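Proteinase K (Serratia sp., PDB 2B6N) probably cleaves peptide bonds in proteins as a calcium-binding serine endopeptidase of the subtilisin-like S8 family, this chain being its catalytic domain. Local coordinates at residues R52-D61 / K89-N100; A1-D11 / P19-D27. All coordinates share one frame; numbering follows the deposited sequence.

Overall arrangement
Contact 1 pairs strand 53-58, an outermost strand of the seven-stranded parallel sheet, with strand 92-97 of the subtilase fold. Contact 2 pairs strands 2-4 and 23-25 in a small antiparallel sheet at the N-terminus and holds a calcium ion. Their centres lie about 27 Å apart. They still touch through Lys89, whose NZ is hydrogen-bonded to OE1 of Gln3 (2.7 Å) and whose CE packs against Tyr24. The side chain of Lys89 is about 11 Å from the calcium ion. At the far end of contact 1, the side chain of Leu99 comes about 4 Å from that of Asp39 and about 5 Å from that of His72, both predicted charge-relay residues.

Contact 1: R52-D61 / K89-N100; sequences RASSGYDFID and KNVNVVGVRVLN
Gly56 and Gly95 meet at a beta bulge, where the register between strands 53-58 and 92-97 slips by one residue. Gly95 O accepts a bond from Gly56 N at 2.6 Å and a weak one from Tyr57 N. The packing is tight here: Val94 CG1 sits 3.4 Å from Gly56 CA. The two strands run parallel in the subtilase sheet. With helix 72-81 between them they form a beta-alpha-beta unit. Bonds such as Val93 N to Arg52 O and Arg97 N to Tyr57 O join the backbones on either side of the bulge.

Arg52 closes the N-terminal end. Its chain bends at chi3 (-73°), which brings the guanidinium against the 89-91 backbone. Lys89 O lies over the centre of one guanidinium face. NH1 bonds to Val91 O at 2.9 Å, on a lone pair in the carbonyl plane. NH2 is held by Gly81 O.

Past the bulge, Phe59 lies alongside Val96 and Val98, with CE1 4.2 Å from Val96 CG1. Helix 107-120 also packs on this side, with Ala112 against Phe59. Ile60 crosses Arg97 at about a right angle and puts CB over one face of its guanidinium.

Arg97 is buried, its chain extended as far as NE, side by side with Asp58. Asp58 OD1 accepts from Ile60 N, an Asx turn, and from Asp61 N, and the two bonds hold its carboxylate. The carboxylate and guanidinium planes are 76° apart. Asp61 OD2 adds a second salt bridge to Arg97 NH1, whose hydrogen bond is weak. The shorter one runs from NH1 to the syn lone pair of Asp58 OD2, at 2.9 Å.

Contact 2: A1-D11 / P19-D27; sequences ADQPSPTWGID and PLDNNYHTD. With CA (calcium ion), chain C.
Pro6 fits its ring into the bend of the chain at Asn22-Tyr24. Its CD reaches 3.3 Å from Asn22 C, and its CB rests against Tyr24 CB. The Tyr24 ring then fills the hollow between Gln3 and Ile10. Ile10 CB sits over one ring face in a CH-pi contact, 4.2 Å from the centroid, while Gln3 OE1 comes to the ring edge and is hydrogen-bonded to Lys89 NZ. Tyr24 CG lies anti to the backbone N (chi1 177°), which points the ring toward Val87, whose O bonds to its OH. Leu20 is a second bump. Its CD1 meets Trp8 CB at 3.8 Å, and its CB lies against Asp11 OD2.

Strands 2-4 and 23-25 form an antiparallel two-stranded sheet. Gln3 and Tyr24 are its hydrogen-bonded pair. In the neighbouring non-hydrogen-bonded pair, His25 ND1 donates to Asp2 OD1 at 2.8 Å, in the ring plane but from above the carboxylate plane.

The hollow between helix 8-13 and residues 21-23 holds the calcium ion. Asp11 grips it twice, through O and OD1, each at 2.4 Å. Asp21 OD1, Asn23 O and a water also bind, and Asp14 and Gln15 complete the site. Asn23 N donates to Asp11 OD1 at 3.2 Å.

Contact 1: R52-D61 / K89-N100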
loop_
_atom_site.group_PDB
_atom_site.type_symbol
_atom_site.label_atom_id
_atom_site.label_comp_id
_atom_site.label_asym_id
_atom_site.label_seq_id
_atom_site.Cartn_x
_atom_site.Cartn_y
_atom_site.Cartn_z
ATOM N N ARG A 52 11.742 8.077 10.657
ATOM C CA ARG A 52 11.968 7.195 9.499
ATOM C C ARG A 52 11.371 7.708 8.184
ATOM O O ARG A 52 11.589 7.103 7.135
ATOM C CB ARG A 52 11.471 5.771 9.777
ATOM C CG ARG A 52 12.194 5.076 10.914
ATOM C CD ARG A 52 11.501 3.780 11.320
ATOM N NE ARG A 52 10.241 4.023 12.043
ATOM C CZ ARG A 52 9.031 3.692 11.579
ATOM N NH1 ARG A 52 8.894 3.095 10.395
ATOM N NH2 ARG A 52 7.951 3.958 12.304
ATOM N N ALA A 53 10.607 8.800 8.235
ATOM C CA ALA A 53 10.011 9.357 7.023
ATOM C C ALA A 53 10.766 10.582 6.546
ATOM O O ALA A 53 11.087 11.486 7.332
ATOM C CB ALA A 53 8.536 9.722 7.237
ATOM N N SER A 54 11.003 10.623 5.241
ATOM C CA SER A 54 11.647 11.769 4.621
ATOM C C SER A 54 11.062 12.019 3.234
ATOM O O SER A 54 10.348 11.168 2.676
ATOM C CB SER A 54 13.169 11.570 4.560
ATOM O OG SER A 54 13.510 10.475 3.726
ATOM N N SER A 55 11.362 13.185 2.672
ATOM C CA SER A 55 10.869 13.516 1.329
ATOM C C SER A 55 11.747 12.965 0.217
ATOM O O SER A 55 12.983 13.019 0.296
ATOM C CB SER A 55 10.729 15.024 1.162
ATOM O OG SER A 55 9.789 15.553 2.072
ATOM N N GLY A 56 11.102 12.434 -0.822
ATOM C CA GLY A 56 11.801 12.002 -2.024
ATOM C C GLY A 56 11.796 13.139 -3.036
ATOM O O GLY A 56 12.830 13.774 -3.308
ATOM N N TYR A 57 10.634 13.396 -3.612
ATOM C CA TYR A 57 10.484 14.518 -4.539
ATOM C C TYR A 57 9.026 14.914 -4.611
ATOM O O TYR A 57 8.143 14.068 -4.430
ATOM C CB TYR A 57 10.986 14.192 -5.967
ATOM C CG TYR A 57 11.260 15.475 -6.721
ATOM C CD1 TYR A 57 12.430 16.183 -6.480
ATOM C CD2 TYR A 57 10.333 16.012 -7.625
ATOM C CE1 TYR A 57 12.704 17.366 -7.124
ATOM C CE2 TYR A 57 10.598 17.224 -8.294
ATOM C CZ TYR A 57 11.793 17.894 -8.020
ATOM O OH TYR A 57 12.101 19.097 -8.624
ATOM N N ASP A 58 8.790 16.199 -4.870
ATOM C CA ASP A 58 7.453 16.735 -5.022
ATOM C C ASP A 58 7.230 17.163 -6.477
ATOM O O ASP A 58 7.739 18.196 -6.904
ATOM C CB ASP A 58 7.253 17.888 -4.020
ATOM C CG ASP A 58 5.862 18.524 -4.093
ATOM O OD1 ASP A 58 5.132 18.307 -5.083
ATOM O OD2 ASP A 58 5.501 19.253 -3.144
ATOM N N PHE A 59 6.483 16.352 -7.232
ATOM C CA PHE A 59 6.142 16.657 -8.624
ATOM C C PHE A 59 4.953 17.602 -8.803
ATOM O O PHE A 59 4.654 18.022 -9.922
ATOM C CB PHE A 59 5.991 15.368 -9.449
ATOM C CG PHE A 59 7.291 14.627 -9.619
ATOM C CD1 PHE A 59 7.595 13.526 -8.806
ATOM C CD2 PHE A 59 8.242 15.074 -10.548
ATOM C CE1 PHE A 59 8.814 12.855 -8.947
ATOM C CE2 PHE A 59 9.456 14.426 -10.696
ATOM C CZ PHE A 59 9.752 13.305 -9.891
ATOM N N ILE A 60 4.296 17.977 -7.710
ATOM C CA ILE A 60 3.283 19.046 -7.789
ATOM C C ILE A 60 3.979 20.414 -7.763
ATOM O O ILE A 60 3.759 21.246 -8.658
ATOM C CB ILE A 60 2.258 18.931 -6.646
ATOM C CG1 ILE A 60 1.543 17.578 -6.719
ATOM C CG2 ILE A 60 1.250 20.111 -6.679
ATOM C CD1 ILE A 60 0.671 17.376 -7.982
ATOM N N ASP A 61 4.829 20.628 -6.756
ATOM C CA ASP A 61 5.529 21.919 -6.575
ATOM C C ASP A 61 6.874 22.010 -7.294
ATOM O O ASP A 61 7.458 23.097 -7.396
ATOM C CB ASP A 61 5.730 22.236 -5.088
ATOM C CG ASP A 61 4.422 22.497 -4.360
ATOM O OD1 ASP A 61 3.399 22.802 -5.012
ATOM O OD2 ASP A 61 4.429 22.405 -3.118
ATOM N N LYS A 89 7.130 -1.819 11.229
ATOM C CA LYS A 89 7.308 -0.733 12.187
ATOM C C LYS A 89 8.702 -0.106 12.220
ATOM O O LYS A 89 8.926 0.863 12.961
ATOM C CB LYS A 89 6.866 -1.204 13.575
ATOM C CG LYS A 89 5.385 -1.685 13.584
ATOM C CD LYS A 89 4.930 -2.083 14.966
ATOM C CE LYS A 89 3.492 -2.603 14.941
ATOM N NZ LYS A 89 2.450 -1.556 14.646
ATOM N N ASN A 90 9.630 -0.633 11.428
ATOM C CA ASN A 90 10.964 -0.018 11.321
ATOM C C ASN A 90 11.399 0.257 9.876
ATOM O O ASN A 90 12.601 0.477 9.596
ATOM C CB ASN A 90 12.025 -0.863 12.038
ATOM C CG ASN A 90 13.283 -0.079 12.357
ATOM O OD1 ASN A 90 14.411 -0.573 12.175
ATOM N ND2 ASN A 90 13.106 1.141 12.842
ATOM N N VAL A 91 10.432 0.249 8.958
ATOM C CA VAL A 91 10.727 0.525 7.550
ATOM C C VAL A 91 11.098 1.997 7.356
ATOM O O VAL A 91 10.639 2.870 8.110
ATOM C CB VAL A 91 9.523 0.147 6.630
ATOM C CG1 VAL A 91 8.408 1.187 6.704
ATOM C CG2 VAL A 91 9.973 -0.077 5.185
ATOM N N ASN A 92 11.945 2.278 6.368
ATOM C CA ASN A 92 12.146 3.665 5.926
ATOM C C ASN A 92 11.025 4.075 4.980
ATOM O O ASN A 92 10.597 3.281 4.148
ATOM C CB ASN A 92 13.505 3.808 5.257
ATOM C CG ASN A 92 14.610 3.357 6.159
ATOM O OD1 ASN A 92 14.801 3.929 7.230
ATOM N ND2 ASN A 92 15.310 2.281 5.771
ATOM N N VAL A 93 10.544 5.308 5.135
ATOM C CA VAL A 93 9.420 5.825 4.373
ATOM C C VAL A 93 9.911 7.027 3.580
ATOM O O VAL A 93 10.517 7.940 4.147
ATOM C CB VAL A 93 8.241 6.254 5.284
ATOM C CG1 VAL A 93 7.109 6.935 4.459
ATOM C CG2 VAL A 93 7.687 5.044 6.044
ATOM N N VAL A 94 9.659 7.003 2.276
ATOM C CA VAL A 94 10.012 8.114 1.387
ATOM C C VAL A 94 8.777 8.617 0.634
ATOM O O VAL A 94 8.137 7.886 -0.131
ATOM C CB VAL A 94 11.148 7.731 0.385
ATOM C CG1 VAL A 94 11.432 8.919 -0.578
ATOM C CG2 VAL A 94 12.404 7.339 1.107
ATOM N N GLY A 95 8.448 9.885 0.853
ATOM C CA GLY A 95 7.322 10.507 0.166
ATOM C C GLY A 95 7.659 10.948 -1.252
ATOM O O GLY A 95 8.661 11.651 -1.491
ATOM N N VAL A 96 6.832 10.506 -2.196
ATOM C CA VAL A 96 6.925 10.936 -3.596
ATOM C C VAL A 96 5.584 11.573 -3.915
ATOM O O VAL A 96 4.592 10.876 -4.103
ATOM C CB VAL A 96 7.262 9.753 -4.539
ATOM C CG1 VAL A 96 7.464 10.243 -5.973
ATOM C CG2 VAL A 96 8.547 9.082 -4.056
ATOM N N ARG A 97 5.544 12.907 -3.914
ATOM C CA ARG A 97 4.267 13.616 -4.047
ATOM C C ARG A 97 3.878 13.841 -5.507
ATOM O O ARG A 97 4.538 14.607 -6.254
ATOM C CB ARG A 97 4.275 14.925 -3.227
ATOM C CG ARG A 97 3.013 15.770 -3.428
ATOM C CD ARG A 97 2.993 16.978 -2.485
ATOM N NE ARG A 97 1.724 17.708 -2.547
ATOM C CZ ARG A 97 1.586 19.007 -2.837
ATOM N NH1 ARG A 97 2.640 19.777 -3.097
ATOM N NH2 ARG A 97 0.370 19.538 -2.858
ATOM N N VAL A 98 2.796 13.172 -5.915
ATOM C CA VAL A 98 2.302 13.280 -7.289
ATOM C C VAL A 98 0.841 13.733 -7.327
ATOM O O VAL A 98 0.251 13.891 -8.413
ATOM C CB VAL A 98 2.484 11.976 -8.095
ATOM C CG1 VAL A 98 3.952 11.570 -8.130
ATOM C CG2 VAL A 98 1.618 10.827 -7.534
ATOM N N LEU A 99 0.270 13.930 -6.141
ATOM C CA LEU A 99 -1.133 14.323 -6.024
ATOM C C LEU A 99 -1.186 15.591 -5.213
ATOM O O LEU A 99 -0.438 15.725 -4.243
ATOM C CB LEU A 99 -1.959 13.219 -5.331
ATOM C CG LEU A 99 -1.985 11.840 -6.002
ATOM C CD1 LEU A 99 -2.923 10.903 -5.242
ATOM C CD2 LEU A 99 -2.404 11.979 -7.469
ATOM N N ASN A 100 -2.052 16.519 -5.627
ATOM C CA ASN A 100 -2.118 17.852 -5.004
ATOM C C ASN A 100 -2.921 17.903 -3.672
ATOM O O ASN A 100 -3.316 16.857 -3.121
ATOM C CB ASN A 100 -2.614 18.902 -6.035
ATOM C CG ASN A 100 -4.026 18.641 -6.520
ATOM O OD1 ASN A 100 -4.855 18.071 -5.803
ATOM N ND2 ASN A 100 -4.321 19.086 -7.735
HETATM O O HOH W 1 13.302 8.047 4.975
HETATM O O HOH W 2 0.903 22.390 -3.453
#

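Contact 2: A1-D11 / P19-D27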
loop_
_atom_site.group_PDB
_atom_site.type_symbol
_atom_site.label_atom_id
_atom_site.label_comp_id
_atom_site.label_asym_id
_atom_site.label_seq_id
_atom_site.Cartn_x
_atom_site.Cartn_y
_atom_site.Cartn_z
ATOM N N ALA A 1 7.661 -9.761 18.312
ATOM C CA ALA A 1 6.914 -8.806 19.183
ATOM C C ALA A 1 5.419 -9.053 19.049
ATOM O O ALA A 1 4.971 -9.655 18.078
ATOM C CB ALA A 1 7.240 -7.371 18.810
ATOM N N ASP A 2 4.649 -8.560 20.023
ATOM C CA ASP A 2 3.200 -8.642 19.971
ATOM C C ASP A 2 2.630 -7.294 20.361
ATOM O O ASP A 2 2.962 -6.757 21.433
ATOM C CB ASP A 2 2.677 -9.748 20.902
ATOM C CG ASP A 2 3.015 -11.139 20.395
ATOM O OD1 ASP A 2 2.372 -11.584 19.429
ATOM O OD2 ASP A 2 3.916 -11.794 20.967
ATOM N N GLN A 3 1.822 -6.722 19.475
ATOM C CA GLN A 3 1.189 -5.453 19.739
ATOM C C GLN A 3 -0.247 -5.707 20.182
ATOM O O GLN A 3 -1.048 -6.235 19.413
ATOM C CB GLN A 3 1.230 -4.532 18.503
ATOM C CG GLN A 3 0.283 -3.346 18.624
ATOM C CD GLN A 3 0.303 -2.428 17.416
ATOM O OE1 GLN A 3 0.727 -2.827 16.325
ATOM N NE2 GLN A 3 -0.170 -1.192 17.601
ATOM N N PRO A 4 -0.571 -5.348 21.436
ATOM C CA PRO A 4 -1.954 -5.551 21.896
ATOM C C PRO A 4 -2.847 -4.396 21.428
ATOM O O PRO A 4 -2.363 -3.278 21.183
ATOM C CB PRO A 4 -1.801 -5.512 23.413
ATOM C CG PRO A 4 -0.719 -4.430 23.613
ATOM C CD PRO A 4 0.276 -4.754 22.494
ATOM N N SER A 5 -4.144 -4.664 21.314
ATOM C CA SER A 5 -5.127 -3.667 20.882
ATOM C C SER A 5 -4.747 -2.898 19.601
ATOM O O SER A 5 -4.880 -1.665 19.550
ATOM C CB SER A 5 -5.467 -2.687 22.029
ATOM O OG SER A 5 -6.115 -3.387 23.094
ATOM N N PRO A 6 -4.342 -3.630 18.540
ATOM C CA PRO A 6 -4.054 -2.959 17.276
ATOM C C PRO A 6 -5.349 -2.541 16.593
ATOM O O PRO A 6 -6.421 -3.053 16.926
ATOM C CB PRO A 6 -3.336 -4.055 16.473
ATOM C CG PRO A 6 -3.996 -5.312 16.921
ATOM C CD PRO A 6 -4.205 -5.097 18.421
ATOM N N THR A 7 -5.254 -1.608 15.650
ATOM C CA THR A 7 -6.376 -1.300 14.780
ATOM C C THR A 7 -6.711 -2.572 13.978
ATOM O O THR A 7 -5.860 -3.453 13.850
ATOM C CB THR A 7 -6.059 -0.073 13.900
ATOM O OG1 THR A 7 -7.256 0.386 13.268
ATOM C CG2 THR A 7 -4.943 -0.389 12.859
ATOM N N TRP A 8 -7.944 -2.670 13.463
ATOM C CA TRP A 8 -8.463 -3.945 12.941
ATOM C C TRP A 8 -7.713 -4.489 11.738
ATOM O O TRP A 8 -7.535 -5.702 11.632
ATOM C CB TRP A 8 -9.986 -3.906 12.670
ATOM C CG TRP A 8 -10.414 -3.483 11.274
ATOM C CD1 TRP A 8 -10.796 -2.220 10.886
ATOM C CD2 TRP A 8 -10.485 -4.303 10.096
ATOM N NE1 TRP A 8 -11.138 -2.218 9.555
ATOM C CE2 TRP A 8 -10.933 -3.475 9.039
ATOM C CE3 TRP A 8 -10.213 -5.658 9.830
ATOM C CZ2 TRP A 8 -11.133 -3.959 7.732
ATOM C CZ3 TRP A 8 -10.382 -6.134 8.525
ATOM C CH2 TRP A 8 -10.852 -5.277 7.491
ATOM N N GLY A 9 -7.292 -3.602 10.833
ATOM C CA GLY A 9 -6.629 -4.030 9.594
ATOM C C GLY A 9 -5.415 -4.893 9.866
ATOM O O GLY A 9 -5.327 -6.042 9.402
ATOM N N ILE A 10 -4.463 -4.325 10.610
ATOM C CA ILE A 10 -3.248 -5.059 10.959
ATOM C C ILE A 10 -3.563 -6.258 11.887
ATOM O O ILE A 10 -2.905 -7.286 11.794
ATOM C CB ILE A 10 -2.118 -4.135 11.519
ATOM C CG1 ILE A 10 -2.503 -3.523 12.870
ATOM C CG2 ILE A 10 -1.743 -3.054 10.486
ATOM C CD1 ILE A 10 -1.408 -2.613 13.445
ATOM N N ASP A 11 -4.570 -6.125 12.754
ATOM C CA ASP A 11 -5.053 -7.278 13.567
ATOM C C ASP A 11 -5.427 -8.482 12.668
ATOM O O ASP A 11 -5.158 -9.658 13.005
ATOM C CB ASP A 11 -6.266 -6.843 14.424
ATOM C CG ASP A 11 -6.580 -7.813 15.589
ATOM O OD1 ASP A 11 -5.929 -8.877 15.725
ATOM O OD2 ASP A 11 -7.494 -7.476 16.366
ATOM N N PRO A 19 -12.654 -14.915 14.767
ATOM C CA PRO A 19 -12.674 -13.470 15.062
ATOM C C PRO A 19 -11.293 -12.850 15.295
ATOM O O PRO A 19 -10.321 -13.562 15.541
ATOM C CB PRO A 19 -13.510 -13.402 16.349
ATOM C CG PRO A 19 -13.171 -14.675 17.045
ATOM C CD PRO A 19 -13.035 -15.712 15.955
ATOM N N LEU A 20 -11.223 -11.523 15.197
ATOM C CA LEU A 20 -9.986 -10.780 15.493
ATOM C C LEU A 20 -9.565 -11.085 16.937
ATOM O O LEU A 20 -10.415 -11.132 17.818
ATOM C CB LEU A 20 -10.237 -9.267 15.315
ATOM C CG LEU A 20 -10.554 -8.855 13.877
ATOM C CD1 LEU A 20 -10.926 -7.367 13.789
ATOM C CD2 LEU A 20 -9.380 -9.206 12.947
ATOM N N ASP A 21 -8.275 -11.325 17.156
ATOM C CA ASP A 21 -7.756 -11.626 18.500
ATOM C C ASP A 21 -7.121 -10.431 19.249
ATOM O O ASP A 21 -6.529 -10.607 20.308
ATOM C CB ASP A 21 -6.804 -12.832 18.453
ATOM C CG ASP A 21 -5.451 -12.514 17.809
ATOM O OD1 ASP A 21 -5.238 -11.413 17.251
ATOM O OD2 ASP A 21 -4.567 -13.400 17.867
ATOM N N ASN A 22 -7.261 -9.216 18.715
ATOM C CA ASN A 22 -6.763 -8.015 19.415
ATOM C C ASN A 22 -5.249 -8.042 19.625
ATOM O O ASN A 22 -4.726 -7.557 20.648
ATOM C CB ASN A 22 -7.475 -7.846 20.774
ATOM C CG ASN A 22 -7.461 -6.407 21.282
ATOM O OD1 ASN A 22 -7.084 -6.128 22.442
ATOM N ND2 ASN A 22 -7.881 -5.498 20.438
ATOM N N ASN A 23 -4.556 -8.640 18.654
ATOM C CA ASN A 23 -3.113 -8.790 18.695
ATOM C C ASN A 23 -2.505 -8.710 17.304
ATOM O O ASN A 23 -3.021 -9.338 16.355
ATOM C CB ASN A 23 -2.710 -10.140 19.293
ATOM C CG ASN A 23 -1.226 -10.186 19.648
ATOM O OD1 ASN A 23 -0.443 -10.901 19.029
ATOM N ND2 ASN A 23 -0.847 -9.418 20.647
ATOM N N TYR A 24 -1.416 -7.949 17.188
ATOM C CA TYR A 24 -0.641 -7.915 15.940
ATOM C C TYR A 24 0.788 -8.403 16.215
ATOM O O TYR A 24 1.601 -7.685 16.807
ATOM C CB TYR A 24 -0.665 -6.535 15.245
ATOM C CG TYR A 24 0.202 -6.511 13.994
ATOM C CD1 TYR A 24 0.000 -7.445 12.974
ATOM C CD2 TYR A 24 1.230 -5.585 13.841
ATOM C CE1 TYR A 24 0.793 -7.466 11.835
ATOM C CE2 TYR A 24 2.036 -5.584 12.678
ATOM C CZ TYR A 24 1.822 -6.549 11.700
ATOM O OH TYR A 24 2.603 -6.581 10.562
ATOM N N HIS A 25 1.058 -9.639 15.812
ATOM C CA HIS A 25 2.375 -10.240 16.016
ATOM C C HIS A 25 3.290 -9.881 14.864
ATOM O O HIS A 25 2.854 -9.879 13.709
ATOM C CB HIS A 25 2.244 -11.770 16.101
ATOM C CG HIS A 25 3.555 -12.470 16.278
ATOM N ND1 HIS A 25 4.114 -12.687 17.517
ATOM C CD2 HIS A 25 4.426 -12.980 15.376
ATOM C CE1 HIS A 25 5.284 -13.288 17.372
ATOM N NE2 HIS A 25 5.499 -13.474 16.081
ATOM N N THR A 26 4.555 -9.606 15.183
ATOM C CA THR A 26 5.585 -9.382 14.165
ATOM C C THR A 26 6.827 -10.223 14.492
ATOM O O THR A 26 7.217 -10.345 15.657
ATOM C CB THR A 26 5.997 -7.893 14.061
ATOM O OG1 THR A 26 6.320 -7.374 15.358
ATOM C CG2 THR A 26 4.862 -7.051 13.438
ATOM N N ASP A 27 7.431 -10.789 13.450
ATOM C CA ASP A 27 8.740 -11.438 13.505
ATOM C C ASP A 27 9.801 -10.591 12.796
ATOM O O ASP A 27 11.017 -10.797 12.968
ATOM C CB ASP A 27 8.644 -12.808 12.835
ATOM C CG ASP A 27 7.625 -13.710 13.523
ATOM O OD1 ASP A 27 7.767 -13.923 14.754
ATOM O OD2 ASP A 27 6.664 -14.153 12.856
HETATM CA CA CA C . -4.466 -10.655 15.037
HETATM O O HOH W 3 -3.429 -12.922 15.647
#